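PDB 5BQ3: rhamnose ABC transporter, rhamnose-binding protein, which probably binds rhamnose or a related carbohydrate outside the cell membrane and delivers it to an ABC transporter for import. Local coordinates for residues P34-N39 against P66-S71; R125-N130 against K312-G317. All blocks are in the same frame, centred on the assembly; numbering follows the deposited sequence.

Interaction 1. Residues P34-N39 against P66-S71; sequences PKQLNN and PLEASS
Pro-66 packs its ring against the backbone of Lys-35 and opens a contact between two loops of a type I periplasmic-binding-protein fold, each following one of two neighbouring parallel strands, 29-33 and 60-63. CG of Pro-66 lies 3.5 Å from Lys-35 O. The carbonyl of Pro-66 then takes the one backbone hydrogen bond between the loops, Leu-37 N to Pro-66 O at 2.8 Å; the same oxygen receives a CA-H...O contact from Gln-36. Leu-67 follows, and its methyl CD2 meets CD1 of Leu-37 at 4.1 Å, the two side chains slanting across each other. A water donates to both Leu-37 O and Leu-67 O, bridging two carbonyl oxygens, which, both being acceptors, cannot bond each other. Gln-36 has CG anti to the backbone N (chi1 -177°), which sets this methylene beside Leu-67 O. The rest of its chain is extended and passes Glu-68, bringing OE1 to Ala-69 N for a weak hydrogen bond of 3.4 Å. An alanine in place of Gln-36 would probably leave Ala-69 N without this acceptor and open a gap beside Leu-67 O. Around the pair, Pro-34 O and Lys-35 O accept hydrogen bonds from the side-chain amides of Gln-74 and Asn-94, while Lys-35 NZ reaches away to Ser-118. At Ala-69 the methyl points toward the other loop, and its CB touches both Gln-36 CB (3.9 Å) and Lys-35 O (3.8 Å).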
ATOM      1  N   PRO A  34       6.497  -0.788  13.396  1.00 37.35           N
ATOM      2  CA  PRO A  34       5.386  -0.228  12.609  1.00 36.01           C
ATOM      3  C   PRO A  34       5.134   1.237  12.978  1.00 39.67           C
ATOM      4  O   PRO A  34       5.757   1.751  13.912  1.00 39.90           O
ATOM      5  CB  PRO A  34       4.206  -1.125  12.993  1.00 38.07           C
ATOM      6  CG  PRO A  34       4.501  -1.555  14.388  1.00 44.01           C
ATOM      7  CD  PRO A  34       6.002  -1.568  14.555  1.00 39.91           C
ATOM      8  N   LYS A  35       4.212   1.904  12.256  1.00 35.49           N
ATOM      9  CA  LYS A  35       3.824   3.294  12.513  1.00 35.42           C
ATOM     10  C   LYS A  35       3.216   3.439  13.913  1.00 41.11           C
ATOM     11  O   LYS A  35       3.482   4.412  14.620  1.00 42.01           O
ATOM     12  CB  LYS A  35       2.804   3.760  11.461  1.00 36.84           C
ATOM     13  CG  LYS A  35       3.394   4.135  10.116  1.00 42.54           C
ATOM     14  CD  LYS A  35       2.311   4.662   9.192  1.00 46.45           C
ATOM     15  CE  LYS A  35       2.888   5.225   7.925  1.00 53.42           C
ATOM     16  NZ  LYS A  35       1.834   5.753   7.023  1.00 61.56           N
ATOM     17  N   GLN A  36       2.413   2.439  14.302  1.00 38.37           N
ATOM     18  CA  GLN A  36       1.669   2.345  15.554  1.00 39.86           C
ATOM     19  C   GLN A  36       1.463   0.866  15.901  1.00 44.34           C
ATOM     20  O   GLN A  36       1.320   0.042  14.994  1.00 42.94           O
ATOM     21  CB  GLN A  36       0.315   3.071  15.359  1.00 41.33           C
ATOM     22  CG  GLN A  36      -0.593   3.161  16.575  1.00 60.92           C
ATOM     23  CD  GLN A  36      -1.869   3.906  16.265  1.00 83.20           C
ATOM     24  OE1 GLN A  36      -2.086   5.034  16.720  1.00 79.29           O
ATOM     25  NE2 GLN A  36      -2.749   3.290  15.487  1.00 76.46           N
ATOM     26  N   LEU A  37       1.454   0.531  17.200  1.00 42.90           N
ATOM     27  CA  LEU A  37       1.211  -0.837  17.656  1.00 43.62           C
ATOM     28  C   LEU A  37      -0.283  -1.162  17.648  1.00 49.20           C
ATOM     29  O   LEU A  37      -1.117  -0.262  17.796  1.00 49.02           O
ATOM     30  CB  LEU A  37       1.773  -1.070  19.071  1.00 45.26           C
ATOM     31  CG  LEU A  37       3.280  -1.295  19.227  1.00 49.30           C
ATOM     32  CD1 LEU A  37       3.630  -1.473  20.685  1.00 51.08           C
ATOM     33  CD2 LEU A  37       3.759  -2.521  18.445  1.00 50.65           C
ATOM     34  N   ASN A  38      -0.602  -2.464  17.495  1.00 46.71           N
ATOM     35  CA  ASN A  38      -1.943  -3.062  17.511  1.00 47.55           C
ATOM     36  C   ASN A  38      -2.907  -2.436  16.473  1.00 50.54           C
ATOM     37  O   ASN A  38      -4.078  -2.182  16.775  1.00 51.31           O
ATOM     38  CB  ASN A  38      -2.554  -3.023  18.930  1.00 50.76           C
ATOM     39  CG  ASN A  38      -1.636  -3.543  20.018  1.00 74.29           C
ATOM     40  OD1 ASN A  38      -1.273  -2.816  20.946  1.00 69.33           O
ATOM     41  ND2 ASN A  38      -1.222  -4.803  19.922  1.00 65.47           N
ATOM     42  N   ASN A  39      -2.415  -2.230  15.242  1.00 45.12           N
ATOM     43  CA  ASN A  39      -3.221  -1.747  14.123  1.00 43.77           C
ATOM     44  C   ASN A  39      -3.562  -2.970  13.251  1.00 47.46           C
ATOM     45  O   ASN A  39      -2.639  -3.660  12.823  1.00 46.05           O
ATOM     46  CB  ASN A  39      -2.504  -0.650  13.340  1.00 42.77           C
ATOM     47  CG  ASN A  39      -3.338  -0.066  12.230  1.00 65.15           C
ATOM     48  OD1 ASN A  39      -3.310  -0.534  11.095  1.00 56.43           O
ATOM     49  ND2 ASN A  39      -4.124   0.951  12.538  1.00 60.78           N
ATOM     50  N   PRO A  66       5.619   2.643  18.860  1.00 45.99           N
ATOM     51  CA  PRO A  66       4.780   3.520  19.689  1.00 47.53           C
ATOM     52  C   PRO A  66       3.311   3.100  19.696  1.00 53.74           C
ATOM     53  O   PRO A  66       2.857   2.404  18.785  1.00 52.26           O
ATOM     54  CB  PRO A  66       4.958   4.886  19.030  1.00 48.55           C
ATOM     55  CG  PRO A  66       5.233   4.585  17.599  1.00 50.74           C
ATOM     56  CD  PRO A  66       5.899   3.242  17.536  1.00 45.78           C
ATOM     57  N   LEU A  67       2.563   3.545  20.722  1.00 53.65           N
ATOM     58  CA  LEU A  67       1.130   3.273  20.830  1.00 54.67           C
ATOM     59  C   LEU A  67       0.333   4.290  20.012  1.00 59.56           C
ATOM     60  O   LEU A  67      -0.829   4.042  19.684  1.00 58.90           O
ATOM     61  CB  LEU A  67       0.659   3.289  22.294  1.00 57.25           C
ATOM     62  CG  LEU A  67       1.231   2.241  23.254  1.00 63.70           C
ATOM     63  CD1 LEU A  67       0.598   2.387  24.619  1.00 66.71           C
ATOM     64  CD2 LEU A  67       0.998   0.816  22.754  1.00 65.65           C
ATOM     65  N   GLU A  68       0.963   5.440  19.697  1.00 57.14           N
ATOM     66  CA  GLU A  68       0.385   6.544  18.931  1.00 56.92           C
ATOM     67  C   GLU A  68       1.263   6.857  17.721  1.00 59.28           C
ATOM     68  O   GLU A  68       2.488   6.933  17.852  1.00 58.71           O
ATOM     69  CB  GLU A  68       0.226   7.798  19.817  1.00 60.49           C
ATOM     70  CG  GLU A  68      -0.687   7.620  21.023  1.00 77.08           C
ATOM     71  CD  GLU A  68      -2.152   7.962  20.819  1.00104.64           C
ATOM     72  OE1 GLU A  68      -2.799   7.339  19.943  1.00101.83           O
ATOM     73  OE2 GLU A  68      -2.660   8.841  21.550  1.00 99.83           O
ATOM     74  N   ALA A  69       0.637   7.038  16.545  1.00 54.98           N
ATOM     75  CA  ALA A  69       1.347   7.338  15.303  1.00 53.44           C
ATOM     76  C   ALA A  69       1.595   8.848  15.156  1.00 58.71           C
ATOM     77  O   ALA A  69       0.751   9.580  14.634  1.00 58.98           O
ATOM     78  CB  ALA A  69       0.580   6.797  14.105  1.00 52.63           C
ATOM     79  N   SER A  70       2.758   9.300  15.651  1.00 55.77           N
ATOM     80  CA  SER A  70       3.237  10.686  15.590  1.00 56.21           C
ATOM     81  C   SER A  70       4.539  10.733  14.779  1.00 59.05           C
ATOM     82  O   SER A  70       5.229   9.717  14.687  1.00 58.76           O
ATOM     83  CB  SER A  70       3.445  11.242  16.997  1.00 62.02           C
ATOM     84  OG  SER A  70       4.035  12.532  16.991  1.00 72.42           O
ATOM     85  N   SER A  71       4.871  11.906  14.205  1.00 54.52           N
ATOM     86  CA  SER A  71       6.052  12.146  13.368  1.00 53.20           C
ATOM     87  C   SER A  71       7.371  11.606  13.981  1.00 55.66           C
ATOM     88  O   SER A  71       8.088  10.866  13.300  1.00 53.77           O
ATOM     89  CB  SER A  71       6.193  13.637  13.068  1.00 57.85           C
ATOM     90  OG  SER A  71       6.340  14.405  14.252  1.00 70.13           O
TER
HETATM   91  O   HOH W   1      -1.514   1.234  20.053  1.00 49.61           O

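Interaction 2. Residues R125-N130 against K312-G317; sequences RDLFIN and KTVVVG
The ring of Phe-128 has Thr-313 OG1 at its edge, in the ring plane, and on one face the backbone N of Asn-130, 4.3 Å above the ring plane, over its centre. Thr-313 CG2 approaches obliquely, 3.7 Å from Phe-128 CD2, and the two side chains run side by side. The Arg-125 guanidinium brings NH1 to 3.8 Å from Lys-312 CB, while its NE forms a salt bridge with Asp-119 and its NH2 bonds Asn-311 O, to which Thr-313 OG1 is also hydrogen-bonded. Beneath these groups, strands 127-130 and 313-315 pair in parallel at the edge of the six-stranded sheet. Four backbone bonds alternate: Phe-128 N to Lys-312 O, Val-314 N to Phe-128 O, Asn-130 N to Val-314 O (2.8 Å), and Val-316 N to Asn-130 O. On the sheet face of Ile-129 and Val-314 the contact is wholly apolar. Ile-129 CG1 stands beside the backbone N (chi1 -42°), and CD1 beyond it meets Val-314 CB at 3.8 Å; CG2 touches Val-316 CG2, and helix 271-287 covers Ile-129. Lys-312 lays CD 3.5 Å from Asp-126 O, and a water links NZ to Arg-125 O. With no direct side-chain hydrogen bond or salt bridge between the segments, the join rests on backbone bonding and apolar packing; Asp-119 would probably offset the charge of Arg-125, and Asp-126 is likely to ease that of Lys-312 from a distance.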
ATOM      1  N   ARG A 125      18.161   5.192   4.777  1.00 34.49           N
ATOM      2  CA  ARG A 125      17.925   3.755   4.656  1.00 32.55           C
ATOM      3  C   ARG A 125      18.773   3.131   3.546  1.00 36.63           C
ATOM      4  O   ARG A 125      19.210   3.816   2.617  1.00 37.18           O
ATOM      5  CB  ARG A 125      16.420   3.450   4.455  1.00 29.64           C
ATOM      6  CG  ARG A 125      15.864   3.603   3.041  1.00 31.10           C
ATOM      7  CD  ARG A 125      15.718   5.043   2.597  1.00 29.27           C
ATOM      8  NE  ARG A 125      14.865   5.154   1.418  1.00 31.66           N
ATOM      9  CZ  ARG A 125      15.285   5.029   0.164  1.00 39.71           C
ATOM     10  NH1 ARG A 125      16.567   4.787  -0.094  1.00 23.08           N
ATOM     11  NH2 ARG A 125      14.429   5.141  -0.842  1.00 22.66           N
ATOM     12  N   ASP A 126      19.004   1.820   3.666  1.00 32.67           N
ATOM     13  CA  ASP A 126      19.786   1.027   2.725  1.00 32.85           C
ATOM     14  C   ASP A 126      18.916   0.546   1.570  1.00 35.55           C
ATOM     15  O   ASP A 126      19.430   0.340   0.469  1.00 35.60           O
ATOM     16  CB  ASP A 126      20.430  -0.173   3.443  1.00 34.83           C
ATOM     17  CG  ASP A 126      21.449   0.209   4.498  1.00 46.62           C
ATOM     18  OD1 ASP A 126      22.574   0.609   4.121  1.00 49.45           O
ATOM     19  OD2 ASP A 126      21.134   0.085   5.699  1.00 51.06           O
ATOM     20  N   LEU A 127      17.595   0.380   1.827  1.00 30.83           N
ATOM     21  CA  LEU A 127      16.591  -0.113   0.879  1.00 29.82           C
ATOM     22  C   LEU A 127      15.175   0.283   1.299  1.00 31.14           C
ATOM     23  O   LEU A 127      14.886   0.361   2.493  1.00 30.19           O
ATOM     24  CB  LEU A 127      16.691  -1.658   0.830  1.00 30.38           C
ATOM     25  CG  LEU A 127      16.718  -2.363  -0.529  1.00 35.89           C
ATOM     26  CD1 LEU A 127      17.923  -1.948  -1.367  1.00 37.41           C
ATOM     27  CD2 LEU A 127      16.778  -3.857  -0.339  1.00 38.49           C
ATOM     28  N   PHE A 128      14.286   0.510   0.310  1.00 26.95           N
ATOM     29  CA  PHE A 128      12.864   0.797   0.528  1.00 24.97           C
ATOM     30  C   PHE A 128      12.018  -0.261  -0.198  1.00 29.24           C
ATOM     31  O   PHE A 128      12.267  -0.548  -1.368  1.00 28.97           O
ATOM     32  CB  PHE A 128      12.471   2.227   0.097  1.00 25.97           C
ATOM     33  CG  PHE A 128      10.981   2.523   0.092  1.00 25.91           C
ATOM     34  CD1 PHE A 128      10.212   2.349   1.241  1.00 27.78           C
ATOM     35  CD2 PHE A 128      10.353   2.991  -1.055  1.00 27.06           C
ATOM     36  CE1 PHE A 128       8.835   2.601   1.227  1.00 27.42           C
ATOM     37  CE2 PHE A 128       8.977   3.253  -1.063  1.00 28.57           C
ATOM     38  CZ  PHE A 128       8.231   3.064   0.079  1.00 25.79           C
ATOM     39  N   ILE A 129      11.037  -0.850   0.511  1.00 26.12           N
ATOM     40  CA  ILE A 129      10.128  -1.860  -0.028  1.00 26.03           C
ATOM     41  C   ILE A 129       8.755  -1.219  -0.201  1.00 30.99           C
ATOM     42  O   ILE A 129       8.096  -0.884   0.788  1.00 30.29           O
ATOM     43  CB  ILE A 129      10.068  -3.161   0.838  1.00 29.09           C
ATOM     44  CG1 ILE A 129      11.471  -3.626   1.347  1.00 29.51           C
ATOM     45  CG2 ILE A 129       9.325  -4.292   0.102  1.00 29.98           C
ATOM     46  CD1 ILE A 129      12.551  -4.020   0.283  1.00 32.80           C
ATOM     47  N   ASN A 130       8.344  -1.016  -1.458  1.00 28.70           N
ATOM     48  CA  ASN A 130       7.047  -0.437  -1.784  1.00 28.66           C
ATOM     49  C   ASN A 130       6.075  -1.545  -2.172  1.00 35.03           C
ATOM     50  O   ASN A 130       6.456  -2.475  -2.888  1.00 35.46           O
ATOM     51  CB  ASN A 130       7.182   0.593  -2.908  1.00 29.32           C
ATOM     52  CG  ASN A 130       6.121   1.675  -2.946  1.00 48.40           C
ATOM     53  OD1 ASN A 130       5.194   1.748  -2.122  1.00 40.93           O
ATOM     54  ND2 ASN A 130       6.261   2.570  -3.905  1.00 40.77           N
ATOM     55  N   LYS A 312      16.859   3.160  -4.707  1.00 43.90           N
ATOM     56  CA  LYS A 312      16.980   1.958  -3.859  1.00 42.45           C
ATOM     57  C   LYS A 312      15.591   1.401  -3.459  1.00 43.87           C
ATOM     58  O   LYS A 312      15.380   1.025  -2.303  1.00 42.74           O
ATOM     59  CB  LYS A 312      17.831   2.260  -2.606  1.00 44.97           C
ATOM     60  CG  LYS A 312      19.277   2.629  -2.893  1.00 55.90           C
ATOM     61  CD  LYS A 312      19.973   3.077  -1.623  1.00 64.66           C
ATOM     62  CE  LYS A 312      21.411   3.440  -1.863  1.00 75.91           C
ATOM     63  NZ  LYS A 312      22.079   3.836  -0.600  1.00 85.64           N
ATOM     64  N   THR A 313      14.645   1.364  -4.422  1.00 39.42           N
ATOM     65  CA  THR A 313      13.266   0.925  -4.194  1.00 37.58           C
ATOM     66  C   THR A 313      12.996  -0.447  -4.829  1.00 40.19           C
ATOM     67  O   THR A 313      13.330  -0.673  -5.990  1.00 40.35           O
ATOM     68  CB  THR A 313      12.276   1.999  -4.704  1.00 45.56           C
ATOM     69  OG1 THR A 313      12.585   3.247  -4.085  1.00 45.26           O
ATOM     70  CG2 THR A 313      10.812   1.651  -4.419  1.00 42.41           C
ATOM     71  N   VAL A 314      12.352  -1.337  -4.052  1.00 35.75           N
ATOM     72  CA  VAL A 314      11.929  -2.688  -4.444  1.00 35.66           C
ATOM     73  C   VAL A 314      10.392  -2.722  -4.426  1.00 38.85           C
ATOM     74  O   VAL A 314       9.791  -2.340  -3.422  1.00 38.10           O
ATOM     75  CB  VAL A 314      12.544  -3.786  -3.526  1.00 39.45           C
ATOM     76  CG1 VAL A 314      12.105  -5.184  -3.956  1.00 39.58           C
ATOM     77  CG2 VAL A 314      14.070  -3.690  -3.474  1.00 39.99           C
ATOM     78  N   VAL A 315       9.761  -3.150  -5.532  1.00 35.44           N
ATOM     79  CA  VAL A 315       8.298  -3.240  -5.624  1.00 34.33           C
ATOM     80  C   VAL A 315       7.890  -4.707  -5.396  1.00 38.68           C
ATOM     81  O   VAL A 315       8.429  -5.606  -6.047  1.00 39.01           O
ATOM     82  CB  VAL A 315       7.737  -2.658  -6.959  1.00 38.05           C
ATOM     83  CG1 VAL A 315       6.219  -2.788  -7.034  1.00 37.10           C
ATOM     84  CG2 VAL A 315       8.148  -1.202  -7.146  1.00 37.68           C
ATOM     85  N   VAL A 316       6.947  -4.935  -4.457  1.00 35.05           N
ATOM     86  CA  VAL A 316       6.418  -6.258  -4.093  1.00 35.44           C
ATOM     87  C   VAL A 316       5.714  -6.889  -5.317  1.00 41.75           C
ATOM     88  O   VAL A 316       5.967  -8.053  -5.627  1.00 42.64           O
ATOM     89  CB  VAL A 316       5.486  -6.200  -2.845  1.00 38.09           C
ATOM     90  CG1 VAL A 316       4.910  -7.573  -2.508  1.00 38.35           C
ATOM     91  CG2 VAL A 316       6.220  -5.629  -1.637  1.00 37.42           C
ATOM     92  N   GLY A 317       4.876  -6.113  -6.004  1.00 38.55           N
ATOM     93  CA  GLY A 317       4.169  -6.579  -7.191  1.00 39.39           C
ATOM     94  C   GLY A 317       3.032  -5.689  -7.643  1.00 43.42           C
ATOM     95  O   GLY A 317       2.908  -4.549  -7.185  1.00 42.48           O
TER
HETATM   96  O   HOH W   2      21.007   5.837   1.327  1.00 54.67           O
HETATM   97  O   HOH W   3      22.090   0.598  -0.064  1.00 56.50           O

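Overall arrangement
Both contacts belong to the lobe built on the six-stranded parallel sheet. Interaction 1 joins loops that follow strands 60-63 and 29-33, at one side of the sheet; interaction 2 joins strand 127-130 to 313-315, the outermost strand at the other. Their centres lie 21 Å apart and their nearest atoms about 9 Å, so they do not touch. The loop after strand 112-116 serves both: Ser-118 bonds Lys-35 of interaction 1, and Asp-119 pairs with Arg-125 of interaction 2. In type I periplasmic binding proteins the sugar sits in the cleft between the lobes, lined by loops at strand ends, so 34-39 may lie near it.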